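Local atomic coordinates of aminoglycoside phosphotransferase (Streptomyces rimosus, PDB entry 6FUC), a protein that probably phosphorylates streptomycin at its 3'' hydroxyl using a nucleoside triphosphate such as ATP, thereby conferring resistance to this aminoglycoside antibiotic. Residues A[118-130]-A[211-223]. Sequence-based numbering, arbitrary orientation. Where two conformers were deposited one is given.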
loop_
_atom_site.group_PDB
_atom_site.type_symbol
_atom_site.label_atom_id
_atom_site.label_comp_id
_atom_site.label_asym_id
_atom_site.label_seq_id
_atom_site.Cartn_x
_atom_site.Cartn_y
_atom_site.Cartn_z
ATOM N N HIS A 118 -5.938 6.011 10.880
ATOM C CA HIS A 118 -4.921 6.746 11.570
ATOM C C HIS A 118 -5.317 7.177 13.033
ATOM O O HIS A 118 -4.583 7.931 13.705
ATOM C CB HIS A 118 -4.526 7.987 10.810
ATOM C CG HIS A 118 -3.775 7.732 9.534
ATOM N ND1 HIS A 118 -3.199 8.759 8.835
ATOM C CD2 HIS A 118 -3.453 6.597 8.872
ATOM C CE1 HIS A 118 -2.579 8.275 7.782
ATOM N NE2 HIS A 118 -2.735 6.949 7.759
ATOM N N GLU A 119 -6.444 6.813 13.480
ATOM C CA GLU A 119 -6.836 7.008 14.858
ATOM C C GLU A 119 -6.757 5.743 15.658
ATOM O O GLU A 119 -6.899 5.829 16.889
ATOM C CB GLU A 119 -8.243 7.650 14.934
ATOM C CG GLU A 119 -8.110 9.134 14.594
ATOM C CD GLU A 119 -9.426 9.865 14.596
ATOM O OE1 GLU A 119 -10.478 9.255 14.732
ATOM O OE2 GLU A 119 -9.434 11.077 14.410
ATOM N N LEU A 120 -6.444 4.591 15.068
ATOM C CA LEU A 120 -6.155 3.422 15.898
ATOM C C LEU A 120 -4.990 3.742 16.826
ATOM O O LEU A 120 -4.052 4.399 16.418
ATOM C CB LEU A 120 -5.799 2.223 15.034
ATOM C CG LEU A 120 -6.938 1.674 14.156
ATOM C CD1 LEU A 120 -6.415 0.498 13.375
ATOM C CD2 LEU A 120 -8.156 1.314 14.980
ATOM N N PRO A 121 -5.009 3.319 18.095
ATOM C CA PRO A 121 -3.923 3.692 18.999
ATOM C C PRO A 121 -2.601 3.057 18.627
ATOM O O PRO A 121 -2.487 1.851 18.619
ATOM C CB PRO A 121 -4.427 3.203 20.376
ATOM C CG PRO A 121 -5.466 2.201 20.044
ATOM C CD PRO A 121 -6.071 2.587 18.760
ATOM N N PRO A 122 -1.607 3.848 18.254
ATOM C CA PRO A 122 -0.464 3.211 17.599
ATOM C C PRO A 122 0.326 2.300 18.480
ATOM O O PRO A 122 0.925 1.314 18.014
ATOM C CB PRO A 122 0.355 4.389 17.052
ATOM C CG PRO A 122 -0.108 5.524 17.733
ATOM C CD PRO A 122 -1.518 5.317 18.184
ATOM N N GLU A 123 0.371 2.613 19.779
ATOM C CA GLU A 123 1.120 1.775 20.737
ATOM C C GLU A 123 0.468 0.388 20.903
ATOM O O GLU A 123 1.156 -0.512 21.401
ATOM C CB GLU A 123 1.261 2.468 22.083
ATOM C CG GLU A 123 0.051 2.521 22.971
ATOM C CD GLU A 123 -1.121 3.410 22.548
ATOM O OE1 GLU A 123 -1.074 4.151 21.525
ATOM O OE2 GLU A 123 -2.090 3.409 23.360
ATOM N N LYS A 124 -0.778 0.227 20.478
ATOM C CA LYS A 124 -1.447 -1.057 20.557
ATOM C C LYS A 124 -1.321 -1.842 19.257
ATOM O O LYS A 124 -1.781 -2.985 19.177
ATOM C CB LYS A 124 -2.892 -0.860 20.947
ATOM C CG LYS A 124 -2.997 -0.112 22.300
ATOM C CD LYS A 124 -4.434 -0.166 22.785
ATOM C CE LYS A 124 -4.736 0.796 23.926
ATOM N NZ LYS A 124 -3.601 1.120 24.750
ATOM N N CYS A 125 -0.763 -1.248 18.253
ATOM C CA CYS A 125 -0.625 -1.980 16.992
ATOM C C CYS A 125 0.491 -2.973 17.124
ATOM O O CYS A 125 1.573 -2.618 17.506
ATOM C CB CYS A 125 -0.317 -0.996 15.859
ATOM S SG CYS A 125 -0.327 -1.747 14.241
ATOM N N PRO A 126 0.287 -4.235 16.715
ATOM C CA PRO A 126 1.381 -5.197 16.730
ATOM C C PRO A 126 2.470 -4.931 15.701
ATOM O O PRO A 126 3.557 -5.522 15.774
ATOM C CB PRO A 126 0.667 -6.549 16.289
ATOM C CG PRO A 126 -0.705 -6.335 16.673
ATOM C CD PRO A 126 -1.020 -4.913 16.432
ATOM N N PHE A 127 2.161 -4.091 14.732
ATOM C CA PHE A 127 2.972 -3.992 13.499
ATOM C C PHE A 127 3.583 -2.603 13.380
ATOM O O PHE A 127 2.985 -1.591 13.775
ATOM C CB PHE A 127 2.060 -4.220 12.298
ATOM C CG PHE A 127 1.266 -5.488 12.415
ATOM C CD1 PHE A 127 1.861 -6.689 12.316
ATOM C CD2 PHE A 127 -0.082 -5.436 12.671
ATOM C CE1 PHE A 127 1.146 -7.875 12.445
ATOM C CE2 PHE A 127 -0.816 -6.599 12.807
ATOM C CZ PHE A 127 -0.208 -7.830 12.717
ATOM N N THR A 128 4.765 -2.588 12.763
ATOM C CA THR A 128 5.470 -1.354 12.480
ATOM C C THR A 128 5.927 -1.295 11.027
ATOM O O THR A 128 6.281 -2.308 10.436
ATOM C CB THR A 128 6.658 -1.173 13.408
ATOM O OG1 THR A 128 7.671 -2.153 13.108
ATOM C CG2 THR A 128 6.267 -1.152 14.846
ATOM N N ARG A 129 5.977 -0.082 10.497
ATOM C CA ARG A 129 6.707 0.187 9.228
ATOM C C ARG A 129 7.417 1.528 9.415
ATOM O O ARG A 129 7.335 2.444 8.618
ATOM C CB ARG A 129 5.808 0.174 7.986
ATOM C CG ARG A 129 4.675 1.146 7.974
ATOM C CD ARG A 129 4.490 1.770 6.620
ATOM N NE ARG A 129 5.675 2.611 6.318
ATOM C CZ ARG A 129 5.932 3.181 5.146
ATOM N NH1 ARG A 129 5.197 3.004 4.056
ATOM N NH2 ARG A 129 6.930 4.052 5.094
ATOM N N GLU A 130 8.135 1.637 10.538
ATOM C CA GLU A 130 8.750 2.857 10.945
ATOM C C GLU A 130 9.989 3.140 10.094
ATOM O O GLU A 130 10.496 2.268 9.370
ATOM C CB GLU A 130 9.033 2.877 12.456
ATOM C CG GLU A 130 7.776 3.002 13.287
ATOM C CD GLU A 130 7.896 2.527 14.679
ATOM O OE1 GLU A 130 8.821 1.670 14.979
ATOM O OE2 GLU A 130 7.069 2.940 15.527
ATOM N N GLY A 211 0.017 -5.406 3.314
ATOM C CA GLY A 211 1.227 -6.051 3.745
ATOM C C GLY A 211 2.255 -5.204 4.443
ATOM O O GLY A 211 3.152 -5.743 5.088
ATOM N N ARG A 212 2.147 -3.863 4.351
ATOM C CA ARG A 212 3.024 -2.917 5.044
ATOM C C ARG A 212 2.330 -2.194 6.177
ATOM O O ARG A 212 2.908 -1.229 6.699
ATOM C CB ARG A 212 3.674 -1.957 4.048
ATOM C CG ARG A 212 4.677 -2.635 3.181
ATOM C CD ARG A 212 5.322 -1.639 2.206
ATOM N NE ARG A 212 6.426 -2.258 1.518
ATOM C CZ ARG A 212 7.413 -1.560 0.961
ATOM N NH1 ARG A 212 7.389 -0.258 0.949
ATOM N NH2 ARG A 212 8.423 -2.208 0.396
ATOM N N LEU A 213 1.154 -2.594 6.575
ATOM C CA LEU A 213 0.414 -1.903 7.645
ATOM C C LEU A 213 1.300 -1.810 8.892
ATOM O O LEU A 213 1.990 -2.762 9.273
ATOM C CB LEU A 213 -0.842 -2.693 7.924
ATOM C CG LEU A 213 -1.712 -2.184 9.053
ATOM C CD1 LEU A 213 -3.189 -2.092 8.738
ATOM C CD2 LEU A 213 -1.396 -2.686 10.335
ATOM N N GLY A 214 1.242 -0.659 9.567
ATOM C CA GLY A 214 1.935 -0.543 10.840
ATOM C C GLY A 214 2.199 0.870 11.198
ATOM O O GLY A 214 1.979 1.801 10.396
ATOM N N ARG A 215 2.761 1.079 12.398
ATOM C CA ARG A 215 3.139 2.401 12.841
ATOM C C ARG A 215 4.072 3.065 11.842
ATOM O O ARG A 215 5.060 2.465 11.399
ATOM C CB ARG A 215 3.926 2.310 14.156
ATOM C CG ARG A 215 3.070 2.015 15.362
ATOM C CD ARG A 215 3.784 2.312 16.657
ATOM N NE ARG A 215 4.888 1.439 16.985
ATOM C CZ ARG A 215 4.743 0.295 17.654
ATOM N NH1 ARG A 215 3.523 -0.119 17.960
ATOM N NH2 ARG A 215 5.784 -0.430 17.994
ATOM N N ALA A 216 3.839 4.369 11.602
ATOM C CA ALA A 216 4.710 5.210 10.849
ATOM C C ALA A 216 4.191 6.647 10.938
ATOM O O ALA A 216 3.106 6.910 11.453
ATOM C CB ALA A 216 4.823 4.774 9.385
ATOM N N ASP A 217 4.967 7.587 10.410
ATOM C CA ASP A 217 4.503 8.944 10.247
ATOM C C ASP A 217 3.290 8.945 9.283
ATOM O O ASP A 217 3.349 8.253 8.259
ATOM C CB ASP A 217 5.675 9.760 9.670
ATOM C CG ASP A 217 5.431 11.224 9.532
ATOM O OD1 ASP A 217 4.419 11.664 8.953
ATOM O OD2 ASP A 217 6.270 11.979 10.000
ATOM N N PRO A 218 2.235 9.722 9.572
ATOM C CA PRO A 218 1.104 9.721 8.612
ATOM C C PRO A 218 1.476 10.071 7.183
ATOM O O PRO A 218 0.774 9.672 6.262
ATOM C CB PRO A 218 0.162 10.741 9.210
ATOM C CG PRO A 218 0.981 11.587 10.135
ATOM C CD PRO A 218 2.018 10.622 10.703
ATOM N N TYR A 219 2.521 10.887 6.993
ATOM C CA TYR A 219 2.951 11.183 5.601
ATOM C C TYR A 219 3.478 10.005 4.818
ATOM O O TYR A 219 3.540 10.080 3.606
ATOM C CB TYR A 219 3.943 12.379 5.600
ATOM C CG TYR A 219 3.239 13.676 5.741
ATOM C CD1 TYR A 219 2.535 14.195 4.680
ATOM C CD2 TYR A 219 3.158 14.351 6.924
ATOM C CE1 TYR A 219 1.821 15.358 4.782
ATOM C CE2 TYR A 219 2.445 15.572 7.049
ATOM C CZ TYR A 219 1.728 16.023 5.985
ATOM O OH TYR A 219 0.996 17.183 6.066
ATOM N N ALA A 220 3.835 8.896 5.494
ATOM C CA ALA A 220 4.169 7.693 4.759
ATOM C C ALA A 220 2.994 7.275 3.889
ATOM O O ALA A 220 3.192 6.681 2.806
ATOM C CB ALA A 220 4.593 6.571 5.697
ATOM N N ASP A 221 1.789 7.479 4.377
ATOM C CA ASP A 221 0.552 7.254 3.645
ATOM C C ASP A 221 0.158 8.447 2.812
ATOM O O ASP A 221 -0.131 8.294 1.601
ATOM C CB ASP A 221 -0.595 6.915 4.633
ATOM C CG ASP A 221 -0.737 5.483 5.066
ATOM O OD1 ASP A 221 0.060 4.630 4.655
ATOM O OD2 ASP A 221 -1.669 5.249 5.877
ATOM N N LEU A 222 0.106 9.644 3.373
ATOM C CA LEU A 222 -0.442 10.772 2.643
ATOM C C LEU A 222 0.392 11.125 1.406
ATOM O O LEU A 222 -0.155 11.536 0.394
ATOM C CB LEU A 222 -0.616 11.972 3.508
ATOM C CG LEU A 222 -1.526 11.810 4.742
ATOM C CD1 LEU A 222 -1.572 13.100 5.541
ATOM C CD2 LEU A 222 -2.894 11.259 4.289
ATOM N N ALA A 223 1.720 10.934 1.473
ATOM C CA ALA A 223 2.538 11.258 0.308
ATOM C C ALA A 223 2.102 10.458 -0.910
ATOM O O ALA A 223 2.072 10.957 -2.042
ATOM C CB ALA A 223 4.005 11.033 0.588
HETATM O O HOH W 1 4.307 -2.984 18.803
HETATM O O HOH W 2 5.039 -3.089 8.166
HETATM O O HOH W 3 5.587 5.271 2.231
HETATM O O HOH W 4 8.368 0.740 17.473
#
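A single parallel beta bridge, flanked by a buried His-carboxylate bond and an arginine salt bridge, joins Thr128 to Arg215, tying the loop between helices 100-117 and 131-143 to strand 214-216 and the helix after it. Arg215 N gives to Phe127 O (3.0 Å), and Arg129 N returns a bond to Arg215 O (2.9 Å). Gly214 packs its CA 4.0 Å from Thr128 CA, close against the loop backbone.

The Arg215 chain, bent at chi3 (-69°), runs back along the loop. Its NE reaches Glu130 OE2 in a 3.0 Å salt bridge, from above the carboxylate plane, and NH1 bonds Pro122 O at 3.0 Å. Both acceptors lie near the guanidinium plane, while Thr128 CG2 sits over one face. Two waters also bond NH2, one leading to Cys125 O and the other to Glu130 OE1, which helps fix the group's rotation.

Arg129 goes the other way, laying one guanidinium face on Ala220 CB, with NH2 3.5 Å from that methyl. Its NH1 bonds Gly188 O, and a water links it to Ala220 O; its buried NE has no partner in the model.

At the start of the loop, His118 NE2 donates to Asp221 OD2 (2.8 Å, almost straight at 176°) in the imidazole plane, while ND1 is hydrogen-bonded to Tyr251 OH. Asp221 OD2 also takes His187 N, and OD1 takes Gly188 N. An aspartate in this helix holding the backbone of what is probably the catalytic loop is consistent with the protein-kinase-like fold of aminoglycoside phosphotransferases, as with the kinases' F-helix aspartate.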